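Long-range contacts in aac(6')-Ii (Enterococcus faecium, PDB 1N71), which transfers an acetyl group from acetyl-coenzyme A to the 6'-amino group of aminoglycoside antibiotics and so confers resistance to them: residues A[55-61]-A[73-79]; A[14-18]-A[33-38]; A[125-129]-A[157-161]; A[88-92]-A[146-152]. All coordinates share one frame; numbering follows the deposited sequence.

Contact 1. Residues A[55-61]-A[73-79]; sequences ELVGFIG and LHPLVVE. With COA (coenzyme A), chain E.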
# COMPACT_ATOMS: atom_id res chain seq x y z
N GLU A 55 19.66 -25.85 2.46
CA GLU A 55 19.24 -24.86 3.45
C GLU A 55 18.73 -23.57 2.82
O GLU A 55 19.37 -23.00 1.94
CB GLU A 55 20.40 -24.54 4.39
CG GLU A 55 20.20 -23.30 5.26
CD GLU A 55 21.35 -23.07 6.24
OE1 GLU A 55 22.51 -23.31 5.86
OE2 GLU A 55 21.08 -22.64 7.38
N LEU A 56 17.56 -23.12 3.27
CA LEU A 56 16.96 -21.89 2.77
C LEU A 56 17.66 -20.73 3.47
O LEU A 56 17.56 -20.58 4.69
CB LEU A 56 15.47 -21.84 3.09
CG LEU A 56 14.72 -20.63 2.52
CD1 LEU A 56 14.59 -20.78 1.02
CD2 LEU A 56 13.34 -20.50 3.16
N VAL A 57 18.37 -19.91 2.70
CA VAL A 57 19.09 -18.78 3.27
C VAL A 57 18.47 -17.43 2.92
O VAL A 57 18.87 -16.39 3.45
CB VAL A 57 20.57 -18.78 2.82
CG1 VAL A 57 21.27 -20.05 3.32
CG2 VAL A 57 20.65 -18.69 1.30
N GLY A 58 17.50 -17.44 2.01
CA GLY A 58 16.86 -16.20 1.61
C GLY A 58 15.54 -16.41 0.89
O GLY A 58 15.34 -17.43 0.23
N PHE A 59 14.64 -15.45 1.01
CA PHE A 59 13.34 -15.56 0.37
C PHE A 59 12.81 -14.18 -0.01
O PHE A 59 13.03 -13.21 0.71
CB PHE A 59 12.33 -16.22 1.31
CG PHE A 59 10.95 -16.36 0.73
CD1 PHE A 59 10.64 -17.41 -0.13
CD2 PHE A 59 9.96 -15.42 1.02
CE1 PHE A 59 9.37 -17.54 -0.69
CE2 PHE A 59 8.68 -15.54 0.48
CZ PHE A 59 8.38 -16.60 -0.39
N ILE A 60 12.13 -14.11 -1.14
CA ILE A 60 11.55 -12.86 -1.61
C ILE A 60 10.23 -13.18 -2.30
O ILE A 60 10.09 -14.23 -2.94
CB ILE A 60 12.50 -12.11 -2.59
CG1 ILE A 60 11.96 -10.70 -2.84
CG2 ILE A 60 12.62 -12.88 -3.90
CD1 ILE A 60 12.90 -9.83 -3.66
N GLY A 61 9.25 -12.30 -2.14
CA GLY A 61 7.96 -12.53 -2.76
C GLY A 61 7.40 -11.24 -3.33
O GLY A 61 7.90 -10.16 -3.04
N LEU A 73 6.71 -5.64 -3.57
CA LEU A 73 7.76 -6.55 -3.14
C LEU A 73 7.53 -6.81 -1.66
O LEU A 73 7.57 -5.88 -0.84
CB LEU A 73 9.14 -5.90 -3.37
CG LEU A 73 10.41 -6.70 -3.04
CD1 LEU A 73 11.61 -5.99 -3.64
CD2 LEU A 73 10.58 -6.84 -1.53
N HIS A 74 7.27 -8.07 -1.31
CA HIS A 74 7.03 -8.42 0.08
C HIS A 74 6.90 -9.93 0.25
O HIS A 74 6.08 -10.57 -0.41
CB HIS A 74 5.75 -7.73 0.58
CG HIS A 74 5.35 -8.13 1.97
ND1 HIS A 74 4.72 -9.33 2.24
CD2 HIS A 74 5.48 -7.50 3.15
CE1 HIS A 74 4.49 -9.41 3.54
NE2 HIS A 74 4.94 -8.31 4.12
N PRO A 75 7.73 -10.53 1.11
CA PRO A 75 8.76 -9.86 1.90
C PRO A 75 10.12 -10.10 1.25
O PRO A 75 10.20 -10.65 0.15
CB PRO A 75 8.66 -10.56 3.23
CG PRO A 75 8.49 -12.00 2.79
CD PRO A 75 7.50 -11.90 1.62
N LEU A 76 11.17 -9.67 1.94
CA LEU A 76 12.53 -9.90 1.49
C LEU A 76 13.33 -10.16 2.75
O LEU A 76 13.46 -9.28 3.60
CB LEU A 76 13.12 -8.69 0.75
CG LEU A 76 14.61 -8.87 0.40
CD1 LEU A 76 14.83 -10.18 -0.38
CD2 LEU A 76 15.11 -7.68 -0.41
N VAL A 77 13.85 -11.37 2.88
CA VAL A 77 14.63 -11.71 4.05
C VAL A 77 15.79 -12.62 3.67
O VAL A 77 15.64 -13.52 2.84
CB VAL A 77 13.76 -12.42 5.11
CG1 VAL A 77 13.17 -13.68 4.52
CG2 VAL A 77 14.59 -12.74 6.34
N VAL A 78 16.93 -12.36 4.29
CA VAL A 78 18.15 -13.13 4.08
C VAL A 78 18.64 -13.47 5.49
O VAL A 78 18.67 -12.59 6.35
CB VAL A 78 19.22 -12.29 3.36
CG1 VAL A 78 20.53 -13.07 3.28
CG2 VAL A 78 18.74 -11.92 1.96
N GLU A 79 19.02 -14.72 5.73
CA GLU A 79 19.52 -15.09 7.05
C GLU A 79 20.53 -14.05 7.49
O GLU A 79 21.44 -13.71 6.73
CB GLU A 79 20.19 -16.46 7.04
CG GLU A 79 19.29 -17.60 6.66
CD GLU A 79 19.94 -18.95 6.90
OE1 GLU A 79 21.10 -19.14 6.47
OE2 GLU A 79 19.29 -19.82 7.52
N1A COA E . 22.32 -0.26 4.14
C2A COA E . 23.05 0.20 3.11
N3A COA E . 23.51 -0.50 2.04
C4A COA E . 23.12 -1.82 2.11
C5A COA E . 22.38 -2.43 3.10
C6A COA E . 21.95 -1.58 4.17
N6A COA E . 21.22 -2.04 5.19
N7A COA E . 22.18 -3.77 2.82
C8A COA E . 22.82 -3.95 1.70
N9A COA E . 23.41 -2.81 1.20
C1B COA E . 24.21 -2.65 -0.03
C2B COA E . 25.53 -3.42 0.01
O2B COA E . 26.54 -2.60 0.62
C3B COA E . 25.90 -3.66 -1.45
O3B COA E . 26.43 -2.43 -1.99
P3B COA E . 27.84 -2.40 -2.76
O7A COA E . 28.81 -2.93 -1.77
O8A COA E . 28.02 -0.97 -3.09
O9A COA E . 27.63 -3.28 -3.94
C4B COA E . 24.51 -3.88 -2.08
O4B COA E . 23.61 -3.20 -1.19
C5B COA E . 24.12 -5.35 -2.27
O5B COA E . 23.89 -5.98 -1.00
P1A COA E . 23.55 -7.55 -0.86
O1A COA E . 24.75 -8.25 -0.36
O2A COA E . 22.88 -8.01 -2.10
O3A COA E . 22.45 -7.50 0.31
P2A COA E . 22.05 -8.68 1.34
O4A COA E . 22.73 -8.43 2.62
O5A COA E . 22.16 -9.99 0.68
O6A COA E . 20.48 -8.37 1.54
CBP COA E . 18.90 -7.07 2.85
CCP COA E . 20.03 -7.04 1.83
CDP COA E . 18.53 -5.62 3.20
CEP COA E . 17.67 -7.79 2.22
CAP COA E . 19.41 -7.84 4.14
OAP COA E . 20.52 -7.17 4.76
C9P COA E . 18.29 -8.17 5.14
O9P COA E . 17.81 -9.31 5.19
N8P COA E . 17.88 -7.16 5.92
C7P COA E . 16.83 -7.25 6.93
C6P COA E . 15.43 -7.26 6.33
C5P COA E . 14.93 -5.88 5.94
O5P COA E . 14.97 -4.94 6.75
N4P COA E . 14.45 -5.76 4.70
C3P COA E . 13.91 -4.52 4.12
C2P COA E . 12.51 -4.72 3.55
S1P COA E . 11.37 -3.40 4.01

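Contact 2. Residues A[14-18]-A[33-38]; sequences KDQLS and SAEEVE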
# COMPACT_ATOMS: atom_id res chain seq x y z
N LYS A 14 9.18 -24.90 3.51
CA LYS A 14 8.21 -24.00 4.11
C LYS A 14 8.45 -23.85 5.61
O LYS A 14 8.11 -22.82 6.20
CB LYS A 14 6.78 -24.48 3.83
CG LYS A 14 6.38 -24.28 2.38
CD LYS A 14 4.88 -24.44 2.15
CE LYS A 14 4.46 -25.90 2.13
NZ LYS A 14 3.03 -26.03 1.75
N ASP A 15 9.05 -24.87 6.22
CA ASP A 15 9.35 -24.81 7.65
C ASP A 15 10.50 -23.85 7.90
O ASP A 15 10.46 -23.03 8.83
CB ASP A 15 9.73 -26.19 8.19
CG ASP A 15 8.52 -27.03 8.53
OD1 ASP A 15 7.69 -26.57 9.35
OD2 ASP A 15 8.39 -28.15 7.99
N GLN A 16 11.53 -23.94 7.07
CA GLN A 16 12.70 -23.08 7.20
C GLN A 16 12.29 -21.62 6.98
O GLN A 16 12.81 -20.72 7.63
CB GLN A 16 13.78 -23.48 6.19
CG GLN A 16 14.11 -24.96 6.19
CD GLN A 16 15.35 -25.27 5.37
OE1 GLN A 16 15.39 -26.26 4.64
NE2 GLN A 16 16.37 -24.44 5.50
N LEU A 17 11.36 -21.40 6.05
CA LEU A 17 10.89 -20.05 5.77
C LEU A 17 10.21 -19.50 7.02
O LEU A 17 10.44 -18.35 7.41
CB LEU A 17 9.90 -20.05 4.60
CG LEU A 17 9.32 -18.67 4.25
CD1 LEU A 17 10.46 -17.72 3.92
CD2 LEU A 17 8.37 -18.79 3.07
N SER A 18 9.38 -20.33 7.64
CA SER A 18 8.67 -19.93 8.85
C SER A 18 9.66 -19.51 9.93
O SER A 18 9.52 -18.44 10.52
CB SER A 18 7.82 -21.10 9.36
OG SER A 18 7.13 -20.73 10.54
N SER A 33 2.60 -17.41 12.06
CA SER A 33 3.80 -17.46 11.22
C SER A 33 3.60 -18.41 10.04
O SER A 33 3.56 -17.98 8.89
CB SER A 33 5.00 -17.91 12.04
OG SER A 33 6.13 -18.12 11.21
N ALA A 34 3.47 -19.70 10.34
CA ALA A 34 3.27 -20.70 9.31
C ALA A 34 2.05 -20.35 8.46
O ALA A 34 1.90 -20.82 7.34
CB ALA A 34 3.10 -22.08 9.94
N GLU A 35 1.17 -19.52 9.02
CA GLU A 35 -0.04 -19.12 8.31
C GLU A 35 0.26 -18.08 7.24
O GLU A 35 -0.22 -18.19 6.11
CB GLU A 35 -1.06 -18.57 9.31
N GLU A 36 1.05 -17.07 7.59
CA GLU A 36 1.41 -16.04 6.63
C GLU A 36 2.27 -16.66 5.54
O GLU A 36 2.31 -16.16 4.41
CB GLU A 36 2.16 -14.90 7.33
CG GLU A 36 1.32 -14.15 8.35
N VAL A 37 2.95 -17.75 5.88
CA VAL A 37 3.79 -18.45 4.92
C VAL A 37 2.89 -18.98 3.81
O VAL A 37 3.22 -18.88 2.62
CB VAL A 37 4.53 -19.63 5.58
CG1 VAL A 37 5.28 -20.43 4.53
CG2 VAL A 37 5.49 -19.12 6.63
N GLU A 38 1.76 -19.55 4.20
CA GLU A 38 0.81 -20.10 3.24
C GLU A 38 0.27 -18.97 2.36
O GLU A 38 0.03 -19.16 1.17
CB GLU A 38 -0.35 -20.78 3.98
CG GLU A 38 -1.34 -21.48 3.07
CD GLU A 38 -0.65 -22.38 2.05
OE1 GLU A 38 0.29 -23.11 2.44
OE2 GLU A 38 -1.05 -22.35 0.87

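Contact 3. Residues A[125-129]-A[157-161]; sequences LYEHT and VLPNA. Unlike the reference sequence in segment 125-129: Glu-127 (reference Val).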
# COMPACT_ATOMS: atom_id res chain seq x y z
N LEU A 125 7.39 15.17 8.71
CA LEU A 125 7.43 14.94 7.27
C LEU A 125 6.45 15.74 6.42
O LEU A 125 6.53 15.69 5.20
CB LEU A 125 7.27 13.44 6.98
CG LEU A 125 8.56 12.65 7.20
CD1 LEU A 125 8.32 11.18 6.89
CD2 LEU A 125 9.66 13.21 6.29
N TYR A 126 5.53 16.45 7.06
CA TYR A 126 4.60 17.27 6.29
C TYR A 126 5.28 18.58 5.91
O TYR A 126 4.82 19.31 5.02
CB TYR A 126 3.33 17.55 7.11
CG TYR A 126 2.44 16.33 7.23
CD1 TYR A 126 1.77 15.81 6.12
CD2 TYR A 126 2.30 15.66 8.45
CE1 TYR A 126 1.00 14.65 6.21
CE2 TYR A 126 1.53 14.50 8.56
CZ TYR A 126 0.88 14.00 7.43
OH TYR A 126 0.11 12.86 7.52
N GLU A 127 6.41 18.86 6.56
CA GLU A 127 7.20 20.07 6.31
C GLU A 127 8.37 19.78 5.38
O GLU A 127 9.25 19.01 5.73
CB GLU A 127 7.74 20.63 7.63
CG GLU A 127 6.66 20.98 8.63
CD GLU A 127 5.59 21.86 8.01
OE1 GLU A 127 5.95 22.91 7.44
OE2 GLU A 127 4.40 21.49 8.08
N HIS A 128 8.37 20.41 4.21
CA HIS A 128 9.46 20.21 3.24
C HIS A 128 9.58 18.73 2.92
O HIS A 128 10.67 18.18 2.77
CB HIS A 128 10.78 20.73 3.82
CG HIS A 128 10.74 22.17 4.24
ND1 HIS A 128 10.45 23.19 3.37
CD2 HIS A 128 10.96 22.75 5.44
CE1 HIS A 128 10.49 24.34 4.02
NE2 HIS A 128 10.80 24.10 5.28
N THR A 129 8.42 18.09 2.82
CA THR A 129 8.31 16.67 2.52
C THR A 129 9.30 16.15 1.49
O THR A 129 10.18 15.34 1.80
CB THR A 129 6.89 16.34 2.03
OG1 THR A 129 5.93 16.84 2.97
CG2 THR A 129 6.70 14.83 1.89
N VAL A 157 6.42 8.96 1.10
CA VAL A 157 6.58 8.67 2.52
C VAL A 157 5.22 8.72 3.19
O VAL A 157 4.31 9.41 2.74
CB VAL A 157 7.51 9.70 3.24
CG1 VAL A 157 8.94 9.57 2.72
CG2 VAL A 157 6.98 11.12 3.04
N LEU A 158 5.08 7.97 4.27
CA LEU A 158 3.84 7.94 5.03
C LEU A 158 4.19 8.48 6.42
O LEU A 158 4.66 7.75 7.29
CB LEU A 158 3.32 6.51 5.14
CG LEU A 158 2.00 6.33 5.90
CD1 LEU A 158 1.00 7.39 5.46
CD2 LEU A 158 1.47 4.93 5.65
N PRO A 159 3.95 9.78 6.63
CA PRO A 159 4.26 10.40 7.92
C PRO A 159 3.59 9.77 9.14
O PRO A 159 2.39 9.48 9.13
CB PRO A 159 3.82 11.86 7.72
CG PRO A 159 4.00 12.06 6.22
CD PRO A 159 3.41 10.77 5.68
N ASN A 160 4.38 9.54 10.18
CA ASN A 160 3.89 8.98 11.44
C ASN A 160 3.16 7.64 11.32
O ASN A 160 2.32 7.32 12.16
CB ASN A 160 2.96 10.00 12.10
CG ASN A 160 3.54 11.40 12.10
OD1 ASN A 160 4.65 11.62 12.59
ND2 ASN A 160 2.80 12.35 11.54
N ALA A 161 3.49 6.86 10.29
CA ALA A 161 2.83 5.58 10.06
C ALA A 161 2.83 4.62 11.24
O ALA A 161 1.79 4.08 11.62
CB ALA A 161 3.45 4.90 8.84
O HOH W 1 6.24 13.27 10.84

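Contact 4. Residues A[88-92]-A[146-152]; sequences GTRLV and FYEKLGY. With COA (coenzyme A), chain E.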
# COMPACT_ATOMS: atom_id res chain seq x y z
N GLY A 88 20.66 -10.92 -1.45
CA GLY A 88 19.53 -10.02 -1.63
C GLY A 88 19.45 -9.49 -3.05
O GLY A 88 18.36 -9.41 -3.63
N THR A 89 20.59 -9.13 -3.62
CA THR A 89 20.63 -8.60 -4.98
C THR A 89 20.11 -9.65 -5.96
O THR A 89 19.27 -9.36 -6.81
CB THR A 89 22.06 -8.22 -5.39
OG1 THR A 89 22.53 -7.16 -4.55
CG2 THR A 89 22.09 -7.76 -6.85
N ARG A 90 20.61 -10.87 -5.82
CA ARG A 90 20.19 -11.95 -6.70
C ARG A 90 18.70 -12.25 -6.57
O ARG A 90 18.03 -12.56 -7.55
CB ARG A 90 21.05 -13.18 -6.42
CG ARG A 90 22.53 -12.89 -6.66
CD ARG A 90 23.42 -14.00 -6.14
NE ARG A 90 23.18 -15.25 -6.86
CZ ARG A 90 23.73 -16.41 -6.52
NH1 ARG A 90 24.55 -16.48 -5.48
NH2 ARG A 90 23.47 -17.50 -7.24
N LEU A 91 18.17 -12.14 -5.35
CA LEU A 91 16.74 -12.38 -5.14
C LEU A 91 15.90 -11.29 -5.80
O LEU A 91 14.90 -11.57 -6.45
CB LEU A 91 16.41 -12.43 -3.63
CG LEU A 91 16.84 -13.68 -2.85
CD1 LEU A 91 16.53 -13.49 -1.37
CD2 LEU A 91 16.11 -14.89 -3.41
N VAL A 92 16.31 -10.04 -5.63
CA VAL A 92 15.57 -8.94 -6.22
C VAL A 92 15.59 -9.02 -7.74
O VAL A 92 14.56 -8.86 -8.39
CB VAL A 92 16.12 -7.59 -5.76
CG1 VAL A 92 15.49 -6.45 -6.55
CG2 VAL A 92 15.83 -7.41 -4.27
N PHE A 146 19.88 -0.11 0.12
CA PHE A 146 20.06 -1.38 -0.57
C PHE A 146 19.21 -1.33 -1.83
O PHE A 146 19.67 -1.67 -2.93
CB PHE A 146 19.60 -2.53 0.33
CG PHE A 146 19.30 -3.81 -0.42
CD1 PHE A 146 20.32 -4.57 -0.98
CD2 PHE A 146 17.98 -4.23 -0.59
CE1 PHE A 146 20.04 -5.74 -1.68
CE2 PHE A 146 17.68 -5.40 -1.30
CZ PHE A 146 18.72 -6.16 -1.84
N TYR A 147 17.97 -0.90 -1.68
CA TYR A 147 17.06 -0.82 -2.82
C TYR A 147 17.51 0.25 -3.81
O TYR A 147 17.43 0.04 -5.02
CB TYR A 147 15.64 -0.55 -2.33
CG TYR A 147 15.06 -1.71 -1.55
CD1 TYR A 147 14.73 -2.91 -2.20
CD2 TYR A 147 14.87 -1.63 -0.17
CE1 TYR A 147 14.22 -3.99 -1.49
CE2 TYR A 147 14.36 -2.71 0.55
CZ TYR A 147 14.04 -3.89 -0.12
OH TYR A 147 13.53 -4.95 0.59
N GLU A 148 17.99 1.39 -3.31
CA GLU A 148 18.46 2.44 -4.21
C GLU A 148 19.52 1.89 -5.14
O GLU A 148 19.51 2.17 -6.33
CB GLU A 148 19.05 3.61 -3.43
CG GLU A 148 18.05 4.41 -2.63
CD GLU A 148 18.52 5.82 -2.37
OE1 GLU A 148 19.72 6.01 -2.06
OE2 GLU A 148 17.69 6.75 -2.47
N LYS A 149 20.45 1.10 -4.59
CA LYS A 149 21.51 0.54 -5.40
C LYS A 149 20.99 -0.45 -6.44
O LYS A 149 21.69 -0.74 -7.41
CB LYS A 149 22.56 -0.12 -4.50
CG LYS A 149 23.33 0.91 -3.67
CD LYS A 149 24.52 0.30 -2.95
CE LYS A 149 25.32 1.36 -2.21
NZ LYS A 149 26.51 0.78 -1.54
N LEU A 150 19.77 -0.94 -6.25
CA LEU A 150 19.18 -1.86 -7.22
C LEU A 150 18.28 -1.13 -8.20
O LEU A 150 17.53 -1.75 -8.96
CB LEU A 150 18.40 -2.97 -6.51
CG LEU A 150 19.28 -3.89 -5.67
CD1 LEU A 150 18.45 -5.03 -5.11
CD2 LEU A 150 20.41 -4.43 -6.54
N GLY A 151 18.33 0.20 -8.17
CA GLY A 151 17.54 0.98 -9.10
C GLY A 151 16.20 1.50 -8.61
O GLY A 151 15.46 2.11 -9.38
N TYR A 152 15.88 1.25 -7.35
CA TYR A 152 14.61 1.73 -6.80
C TYR A 152 14.80 3.17 -6.34
O TYR A 152 15.90 3.57 -5.97
CB TYR A 152 14.14 0.86 -5.63
CG TYR A 152 13.72 -0.52 -6.06
CD1 TYR A 152 14.66 -1.44 -6.55
CD2 TYR A 152 12.37 -0.90 -6.07
CE1 TYR A 152 14.26 -2.69 -7.04
CE2 TYR A 152 11.97 -2.15 -6.56
CZ TYR A 152 12.92 -3.03 -7.05
OH TYR A 152 12.53 -4.24 -7.57
N1A COA E . 22.32 -0.26 4.14
C2A COA E . 23.05 0.20 3.11
N3A COA E . 23.51 -0.50 2.04
C4A COA E . 23.12 -1.82 2.11
C5A COA E . 22.38 -2.43 3.10
C6A COA E . 21.95 -1.58 4.17
N6A COA E . 21.22 -2.04 5.19
N7A COA E . 22.18 -3.77 2.82
C8A COA E . 22.82 -3.95 1.70
N9A COA E . 23.41 -2.81 1.20
C1B COA E . 24.21 -2.65 -0.03
C2B COA E . 25.53 -3.42 0.01
O2B COA E . 26.54 -2.60 0.62
C3B COA E . 25.90 -3.66 -1.45
O3B COA E . 26.43 -2.43 -1.99
P3B COA E . 27.84 -2.40 -2.76
O7A COA E . 28.81 -2.93 -1.77
O8A COA E . 28.02 -0.97 -3.09
O9A COA E . 27.63 -3.28 -3.94
C4B COA E . 24.51 -3.88 -2.08
O4B COA E . 23.61 -3.20 -1.19
C5B COA E . 24.12 -5.35 -2.27
O5B COA E . 23.89 -5.98 -1.00
P1A COA E . 23.55 -7.55 -0.86
O1A COA E . 24.75 -8.25 -0.36
O2A COA E . 22.88 -8.01 -2.10
O3A COA E . 22.45 -7.50 0.31
P2A COA E . 22.05 -8.68 1.34
O4A COA E . 22.73 -8.43 2.62
O5A COA E . 22.16 -9.99 0.68
O6A COA E . 20.48 -8.37 1.54
CBP COA E . 18.90 -7.07 2.85
CCP COA E . 20.03 -7.04 1.83
CDP COA E . 18.53 -5.62 3.20
CEP COA E . 17.67 -7.79 2.22
CAP COA E . 19.41 -7.84 4.14
OAP COA E . 20.52 -7.17 4.76
C9P COA E . 18.29 -8.17 5.14
O9P COA E . 17.81 -9.31 5.19
N8P COA E . 17.88 -7.16 5.92
C7P COA E . 16.83 -7.25 6.93
C6P COA E . 15.43 -7.26 6.33
C5P COA E . 14.93 -5.88 5.94
O5P COA E . 14.97 -4.94 6.75
N4P COA E . 14.45 -5.76 4.70
C3P COA E . 13.91 -4.52 4.12
C2P COA E . 12.51 -4.72 3.55
S1P COA E . 11.37 -3.40 4.01

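Contact 1. Residues A[55-61]-A[73-79]
The beta hairpin of strands 55-66 and 70-78 carries one wall of the coenzyme A pocket in this GNAT fold. Its strands run antiparallel, their short axes 4.7 Å apart. Phe-59 and Val-77 form the hydrogen-bonded pair. Phe-59 N gives to Val-77 O at 2.8 Å, and Val-77 N returns a bond to Phe-59 O. Gly-58 with Val-78 and Ile-60 with Leu-76 are non-hydrogen-bonded pairs. Further along, Gly-61 N donates to Pro-75 O and His-74 N to Gly-61 O. A cis peptide bond precedes Pro-75.

The two faces differ. On one, Pro-75 CD sits at the edge of the Phe-59 ring, near its plane, 4.0 Å from CE2. Leu-17 and Ala-47 also touch this ring, and Phe-6 meets it at about a right angle. On the other face, Leu-76 CD1 packs on Ile-60 CB at 3.7 Å. With chi1 at 174°, the two Leu-76 methyls divide, and CD2 rests 3.7 Å from coenzyme A CEP. Val-78 N, turned away from strand 55-61, donates to coenzyme A O9P at 3.3 Å.

Val-57 and Gly-58 both face Ala-50 in a classic beta bulge. At this end Glu-79 N bonds to Val-57 O at 2.8 Å, nearly straight at 169°. The extended Glu-79 side chain runs beside Val-57, with OE1 near Val-57 CG1. Its OE2 lies 3.3 Å from Glu-55 OE2, with the two carboxylate planes almost perpendicular. Such closeness of two acids would probably raise the proton affinity of one of them. Arg-82, a weak and long ion-pair partner of Glu-55, may ease the repulsion.

Contact 2. Residues A[14-18]-A[33-38]
Ser-18 OG and Ser-33 OG share a hydrogen bond of 2.9 Å between helices 11-24 and 33-40. In both serines the hydroxyl lies opposite the backbone nitrogen across CA-CB, with chi1 of 180° and 173°. Each rotamer turns its OG into the gap between the helices. The short axes are 9.3 Å apart at closest approach, and their directions differ by 120°.

Val-37 fills the next part of the interface, and its two methyls split the work. CG1 meets Leu-17 CD2 at 3.8 Å, and these two side chains lie alongside each other, pointing opposite ways. CG2 lies over Ser-18, 4.0 Å from its CA. Leu-17 also reaches Leu-56 and Phe-59 of strand 55-66, so the valine packs against a residue that is itself seated on the sheet.

At the outer end the Lys-14 chain bends at its third torsion and that of Glu-38 at its second. These bends bring Lys-14 NZ to 4.1 Å from Glu-38 OE1, beyond salt-bridge distance. Lys-14 NZ is instead hydrogen-bonded to Arg-8 O. The apolar packing of Val-37 and the hydroxyl pair thus hold the two helices together, while the attraction between Lys-14 and Glu-38 is probably weak.

Contact 3. Residues A[125-129]-A[157-161]
The Tyr-126 ring has Pro-159 over one face. Pro-159 CB makes a CH-pi contact, 4.0 Å from the Tyr-126 ring centroid and 28° off the ring normal. Pro-159 CG stands above the same ring, offset toward its rim. The two side chains run roughly perpendicular. Asn-160 approaches the ring obliquely, with ND2 3.9 Å from Tyr-126 CE2. Its amide plane is turned 50° from the ring.

Pro-159 is also touched by Leu-125, whose CB is 3.6 Å from Pro-159 CG. The proline ring thus meets two successive residues of the loop. Beyond it, Leu-125 CD1 lies 4.0 Å from Val-157 CB. Thr-129 CG2 meets Val-157 CG2 at 3.9 Å, the two side chains lying side by side but pointing opposite ways.

Val-157 and Leu-158 end strand 153-158, an outermost strand of the sheet within this chain, and Leu-158 to Ala-161 form a type II beta turn. The loop 125-129 leads into helix 129-134, with His-128 at the N-cap. This region lies at the dimer interface. Lys-153 of the second subunit bonds to Tyr-126 O and Thr-129 OG1, while Thr-174 of that subunit bonds to Asn-160 ND2.

No direct hydrogen bond joins the two segments. One water spans them: it accepts from Leu-125 N at 3.1 Å, lies 2.9 Å from Asn-160 OD1 and probably donates to it. Asn-160 OD1 also accepts from Asp-165 N. Within the loop, Thr-129 OG1 donates to Leu-125 O at 2.6 Å, in the carbonyl plane. With chi1 at -53°, Thr-129 sends OG1 to this carbonyl and CG2 toward Val-157.

Contact 4. Residues A[88-92]-A[146-152]
Val-92 and Leu-150 lead the apolar contacts, reaching toward each other tip to tip. Leu-150 CD1 comes to 3.5 Å from Val-92 CB, and its other methyl, CD2, touches Thr-89 CG2. Val-92 CG1 lies 3.8 Å from Tyr-152 OH. That hydroxyl is hydrogen-bonded to Glu-96.

The aromatic contacts centre on Phe-146. Gly-88 and Thr-89 present backbone atoms to its edge, with Gly-88 C 3.6 Å from Phe-146 CZ. Coenzyme A CCP lies over the centre of one ring face. Phe-146 CD2 stands over the centre of the Tyr-147 ring, and Tyr-147 OH lies 3.1 Å from coenzyme A C2P, next to the thiol sulfur.

The start of helix 87-101 forms the pyrophosphate-binding site known from GNAT enzymes. Helix 144-149 covers the cofactor from across the cleft and ends in a Schellman motif. Gly-151 is its C-prime residue, with bonds from Tyr-152 N to Tyr-147 O and from Gly-151 N to Glu-148 O. Leu-150 N also reaches Tyr-147 O, from the opposite face of its plane.

Polar contacts run to the cofactor. Gly-88 N donates to coenzyme A O5A at 2.8 Å. Thr-89 grips coenzyme A O2A twice, through N and through OG1, the latter at 2.6 Å. The Thr-89 chi1 of -63° sets OG1 beside its own N, while CG2 faces Leu-150. The extended Lys-149 chain brings NZ to 2.8 Å from coenzyme A O8A on the 3'-phosphate.

Overall arrangement
Along the chain contact 2 closes before contact 1 opens, and contact 1 closes before contacts 3 and 4, whose segments alternate. Contacts 1 and 2 have centres 12 Å apart and touch where helix 11-24 covers strand 55-66. Contacts 1 and 4 lie 13 Å apart between centres. They meet through Leu-76 against Phe-146 and Tyr-147, and both touch coenzyme A. Strand 70-78 is followed, after a loop that also binds coenzyme A, by helix 87-101, so one run of chain supplies many of the cofactor contacts. Contact 3 stands about 29 Å from contact 1, centre to centre, but reaches the same sheet. The shared sheet thus connects the cofactor site with the dimer interface.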